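Local coordinates for protein exocyst complex component EXO70 (Saccharomyces cerevisiae, PDB 2B1E) that serves as a subunit of the exocyst, the complex that tethers secretory vesicles to sites of exocytosis, and takes part in assembling that complex, at residues S92-I97 with G121-I126; K31-N34 with Q40-Q43. All coordinates share one frame; numbering follows the deposited sequence.

How the contacts relate
Both contacts lie in the N-terminal part of the helical rod, in series along the chain, with centres 15 Å apart. Contact 1 joins the end of helix 66-94 to helix 117-132 and is partly buried; contact 2 joins the short helix 33-36 to helix 38-56 and is the more buried of the two, although it lies farther from the chain's centre. Neither has a hydrogen bond between its segments. Contact 1 is wholly aliphatic, branch against branch, whereas contact 2 is a CH-pi contact over a tyrosine face. A probable hydrogen bond, W125 NE1 to T42 OG1 at 2.8 Å, links them directly, and helix 66-94 also touches the side chains of contact 2.

Contact 1. Residues S92-I97 with G121-I126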
loop_
_atom_site.group_PDB
_atom_site.type_symbol
_atom_site.label_atom_id
_atom_site.label_comp_id
_atom_site.label_asym_id
_atom_site.label_seq_id
_atom_site.Cartn_x
_atom_site.Cartn_y
_atom_site.Cartn_z
ATOM N N SER A 92 -24.015 -37.579 9.017
ATOM C CA SER A 92 -22.979 -38.470 8.536
ATOM C C SER A 92 -22.493 -38.058 7.140
ATOM O O SER A 92 -21.290 -37.996 6.889
ATOM C CB SER A 92 -23.503 -39.906 8.509
ATOM O OG SER A 92 -22.518 -40.765 7.992
ATOM N N ILE A 93 -23.426 -37.785 6.232
ATOM C CA ILE A 93 -23.056 -37.375 4.883
ATOM C C ILE A 93 -22.240 -36.087 4.938
ATOM O O ILE A 93 -21.211 -35.958 4.268
ATOM C CB ILE A 93 -24.300 -37.139 4.004
ATOM C CG1 ILE A 93 -25.008 -38.465 3.738
ATOM C CG2 ILE A 93 -23.904 -36.505 2.681
ATOM C CD1 ILE A 93 -26.250 -38.337 2.881
ATOM N N LEU A 94 -22.700 -35.132 5.742
ATOM C CA LEU A 94 -21.999 -33.864 5.872
ATOM C C LEU A 94 -20.572 -34.075 6.369
ATOM O O LEU A 94 -19.654 -33.351 5.974
ATOM C CB LEU A 94 -22.748 -32.928 6.830
ATOM C CG LEU A 94 -24.081 -32.356 6.331
ATOM C CD1 LEU A 94 -24.743 -31.522 7.423
ATOM C CD2 LEU A 94 -23.838 -31.511 5.094
ATOM N N ASN A 95 -20.377 -35.071 7.225
ATOM C CA ASN A 95 -19.042 -35.326 7.744
ATOM C C ASN A 95 -18.217 -36.316 6.919
ATOM O O ASN A 95 -17.157 -36.769 7.356
ATOM C CB ASN A 95 -19.125 -35.765 9.202
ATOM C CG ASN A 95 -19.467 -34.614 10.126
ATOM O OD1 ASN A 95 -20.628 -34.401 10.484
ATOM N ND2 ASN A 95 -18.458 -33.849 10.499
ATOM N N SER A 96 -18.698 -36.642 5.724
ATOM C CA SER A 96 -17.972 -37.546 4.845
ATOM C C SER A 96 -16.689 -36.830 4.406
ATOM O O SER A 96 -15.715 -37.464 4.010
ATOM C CB SER A 96 -18.824 -37.907 3.630
ATOM O OG SER A 96 -19.222 -36.749 2.920
ATOM N N ILE A 97 -16.698 -35.503 4.478
ATOM C CA ILE A 97 -15.517 -34.710 4.133
ATOM C C ILE A 97 -14.799 -34.416 5.443
ATOM O O ILE A 97 -15.377 -33.784 6.332
ATOM C CB ILE A 97 -15.883 -33.348 3.492
ATOM C CG1 ILE A 97 -16.754 -33.554 2.258
ATOM C CG2 ILE A 97 -14.600 -32.593 3.114
ATOM C CD1 ILE A 97 -17.001 -32.267 1.453
ATOM N N GLY A 121 -27.979 -34.670 -3.418
ATOM C CA GLY A 121 -29.369 -35.052 -3.580
ATOM C C GLY A 121 -29.989 -35.465 -2.255
ATOM O O GLY A 121 -31.077 -35.005 -1.900
ATOM N N ALA A 122 -29.298 -36.342 -1.528
ATOM C CA ALA A 122 -29.768 -36.826 -0.231
ATOM C C ALA A 122 -29.879 -35.698 0.796
ATOM O O ALA A 122 -30.837 -35.638 1.567
ATOM C CB ALA A 122 -28.820 -37.919 0.300
ATOM N N LEU A 123 -28.881 -34.824 0.824
ATOM C CA LEU A 123 -28.892 -33.708 1.754
ATOM C C LEU A 123 -30.124 -32.843 1.489
ATOM O O LEU A 123 -30.863 -32.496 2.419
ATOM C CB LEU A 123 -27.608 -32.884 1.607
ATOM C CG LEU A 123 -26.333 -33.560 2.132
ATOM C CD1 LEU A 123 -25.101 -32.825 1.629
ATOM C CD2 LEU A 123 -26.368 -33.612 3.669
ATOM N N SER A 124 -30.360 -32.523 0.220
ATOM C CA SER A 124 -31.506 -31.702 -0.157
ATOM C C SER A 124 -32.824 -32.364 0.185
ATOM O O SER A 124 -33.760 -31.692 0.625
ATOM C CB SER A 124 -31.477 -31.381 -1.656
ATOM O OG SER A 124 -30.388 -30.531 -1.965
ATOM N N TRP A 125 -32.905 -33.678 -0.027
ATOM C CA TRP A 125 -34.122 -34.413 0.269
ATOM C C TRP A 125 -34.448 -34.351 1.756
ATOM O O TRP A 125 -35.609 -34.250 2.131
ATOM C CB TRP A 125 -33.991 -35.879 -0.165
ATOM C CG TRP A 125 -35.281 -36.659 -0.074
ATOM C CD1 TRP A 125 -35.710 -37.425 0.974
ATOM C CD2 TRP A 125 -36.309 -36.729 -1.067
ATOM N NE1 TRP A 125 -36.943 -37.965 0.694
ATOM C CE2 TRP A 125 -37.335 -37.554 -0.552
ATOM C CE3 TRP A 125 -36.466 -36.169 -2.341
ATOM C CZ2 TRP A 125 -38.507 -37.837 -1.269
ATOM C CZ3 TRP A 125 -37.637 -36.449 -3.058
ATOM C CH2 TRP A 125 -38.639 -37.276 -2.514
ATOM N N ILE A 126 -33.421 -34.417 2.596
ATOM C CA ILE A 126 -33.623 -34.392 4.033
ATOM C C ILE A 126 -33.988 -32.986 4.505
ATOM O O ILE A 126 -34.843 -32.824 5.380
ATOM C CB ILE A 126 -32.377 -34.960 4.769
ATOM C CG1 ILE A 126 -32.259 -36.461 4.467
ATOM C CG2 ILE A 126 -32.507 -34.760 6.296
ATOM C CD1 ILE A 126 -30.968 -37.099 4.973
#
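A122 is the first residue of 121-126 to touch the other segment: its CB meets CD1 of I93 at 3.7 Å. That methyl ends the CG1 branch, anti to CA (chi2 180°), while the separate CG2 branch faces L123. L123 follows with the larger share of the contact, its side chain packing against two consecutive residues of the last turn of helix 66-94. Its CG stands 3.9 Å from I93 CG2, and the two side chains run past each other in opposite directions. Its CD2 approaches L94 CD2 at 3.6 Å, with L94 CG almost as near, and both methyls, CD1 and CD2, touch I93 and L94. The CB of L94 does not point at 121-126, but the end of its side chain, CG and CD2, comes nearer. An alanine in place of L123 would probably leave I93 CG2 and L94 CD2 without their shared partner and open a gap between the helices. Farther along, I126 turns toward the other segment and touches Y89 and F90, earlier in helix 66-94. The first helix ends here: N95 leaves helical backbone angles, and S96 N still bonds to I93 O. With L143 of helix 136-155 also against L94, the arrangement is aliphatic helix-to-helix packing within the elongated all-helical rod of the EXO70 family.

Contact 2. Residues K31-N34 with Q40-Q43; sequences KGIN and QYTQ
I33 lays its CG1 over the centre of the Y41 ring, in a CH-pi contact 3.7 Å from the centroid and only 5° off the ring normal. The six ring carbons are almost equally far from CG1, which confirms that the methylene is centred and not shifted to an edge. Two torsions bring the groups together. In Y41, CG is anti to the backbone N (chi1 -172°), which sends the ring out from helix 38-56 toward the preceding segment, and the second torsion, near a right angle, turns its face to I33. In I33 it is the CG2 methyl that stands anti to N, with CG1 beside N (chi1 -62°), and this puts the methylene over the ring instead of the methyl branch. The two side chains cross at about a right angle. Backbone atoms add to the contact: I33 CA lies 3.8 Å from Y41 CD1, and G32 C approaches the same ring atom, Y41 CD1, obliquely at 4.2 Å. G32 has a positive phi, where a CB would be jammed against the carbonyl O of K31; it occupies the N-cap position before helix 33-36. The contact thus closes the tight connection from helix 33-36 into helix 38-56, with V36 also touching Y41, while helix 66-94 packs against both side chains, Q85 meeting I33 and Y41, Y89 meeting I33 and S82 meeting Y41.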
loop_
_atom_site.group_PDB
_atom_site.type_symbol
_atom_site.label_atom_id
_atom_site.label_comp_id
_atom_site.label_asym_id
_atom_site.label_seq_id
_atom_site.Cartn_x
_atom_site.Cartn_y
_atom_site.Cartn_z
ATOM N N LYS A 31 -35.218 -51.849 8.578
ATOM C CA LYS A 31 -34.135 -52.250 7.680
ATOM C C LYS A 31 -33.103 -51.146 7.469
ATOM O O LYS A 31 -31.986 -51.414 7.028
ATOM C CB LYS A 31 -34.700 -52.676 6.326
ATOM C CG LYS A 31 -35.755 -53.766 6.395
ATOM C CD LYS A 31 -36.535 -53.850 5.090
ATOM C CE LYS A 31 -37.691 -54.847 5.190
ATOM N NZ LYS A 31 -38.394 -55.025 3.882
ATOM N N GLY A 32 -33.471 -49.904 7.765
ATOM C CA GLY A 32 -32.518 -48.821 7.600
ATOM C C GLY A 32 -32.666 -48.049 6.307
ATOM O O GLY A 32 -33.152 -48.573 5.310
ATOM N N ILE A 33 -32.224 -46.796 6.325
ATOM C CA ILE A 33 -32.314 -45.922 5.164
ATOM C C ILE A 33 -31.682 -46.459 3.876
ATOM O O ILE A 33 -32.288 -46.365 2.808
ATOM C CB ILE A 33 -31.694 -44.525 5.479
ATOM C CG1 ILE A 33 -32.489 -43.856 6.608
ATOM C CG2 ILE A 33 -31.707 -43.643 4.221
ATOM C CD1 ILE A 33 -31.845 -42.614 7.183
ATOM N N ASN A 34 -30.474 -47.018 3.956
ATOM C CA ASN A 34 -29.833 -47.518 2.740
ATOM C C ASN A 34 -30.539 -48.718 2.110
ATOM O O ASN A 34 -30.602 -48.831 0.890
ATOM C CB ASN A 34 -28.363 -47.881 3.005
ATOM C CG ASN A 34 -27.488 -46.659 3.247
ATOM O OD1 ASN A 34 -27.638 -45.617 2.591
ATOM N ND2 ASN A 34 -26.552 -46.789 4.175
ATOM N N GLN A 40 -37.973 -43.632 -0.347
ATOM C CA GLN A 40 -38.976 -44.612 0.088
ATOM C C GLN A 40 -39.129 -44.574 1.604
ATOM O O GLN A 40 -40.234 -44.742 2.144
ATOM C CB GLN A 40 -38.566 -46.037 -0.323
ATOM C CG GLN A 40 -38.594 -46.328 -1.816
ATOM C CD GLN A 40 -37.611 -45.487 -2.599
ATOM O OE1 GLN A 40 -36.449 -45.332 -2.207
ATOM N NE2 GLN A 40 -38.069 -44.936 -3.723
ATOM N N TYR A 41 -38.001 -44.373 2.281
ATOM C CA TYR A 41 -37.966 -44.303 3.735
ATOM C C TYR A 41 -38.784 -43.098 4.214
ATOM O O TYR A 41 -39.666 -43.246 5.058
ATOM C CB TYR A 41 -36.506 -44.205 4.223
ATOM C CG TYR A 41 -36.315 -44.308 5.730
ATOM C CD1 TYR A 41 -35.957 -45.519 6.338
ATOM C CD2 TYR A 41 -36.473 -43.187 6.545
ATOM C CE1 TYR A 41 -35.759 -45.604 7.719
ATOM C CE2 TYR A 41 -36.282 -43.260 7.919
ATOM C CZ TYR A 41 -35.926 -44.467 8.502
ATOM O OH TYR A 41 -35.748 -44.525 9.866
ATOM N N THR A 42 -38.513 -41.908 3.689
ATOM C CA THR A 42 -39.285 -40.750 4.129
ATOM C C THR A 42 -40.749 -40.901 3.749
ATOM O O THR A 42 -41.628 -40.331 4.403
ATOM C CB THR A 42 -38.774 -39.425 3.541
ATOM O OG1 THR A 42 -38.805 -39.485 2.112
ATOM C CG2 THR A 42 -37.359 -39.131 4.029
ATOM N N GLN A 43 -41.014 -41.667 2.694
ATOM C CA GLN A 43 -42.390 -41.878 2.266
ATOM C C GLN A 43 -43.136 -42.709 3.307
ATOM O O GLN A 43 -44.318 -42.472 3.583
ATOM C CB GLN A 43 -42.432 -42.584 0.909
ATOM C CG GLN A 43 -43.811 -42.579 0.292
ATOM C CD GLN A 43 -44.400 -41.178 0.236
ATOM O OE1 GLN A 43 -43.791 -40.248 -0.315
ATOM N NE2 GLN A 43 -45.588 -41.015 0.813
#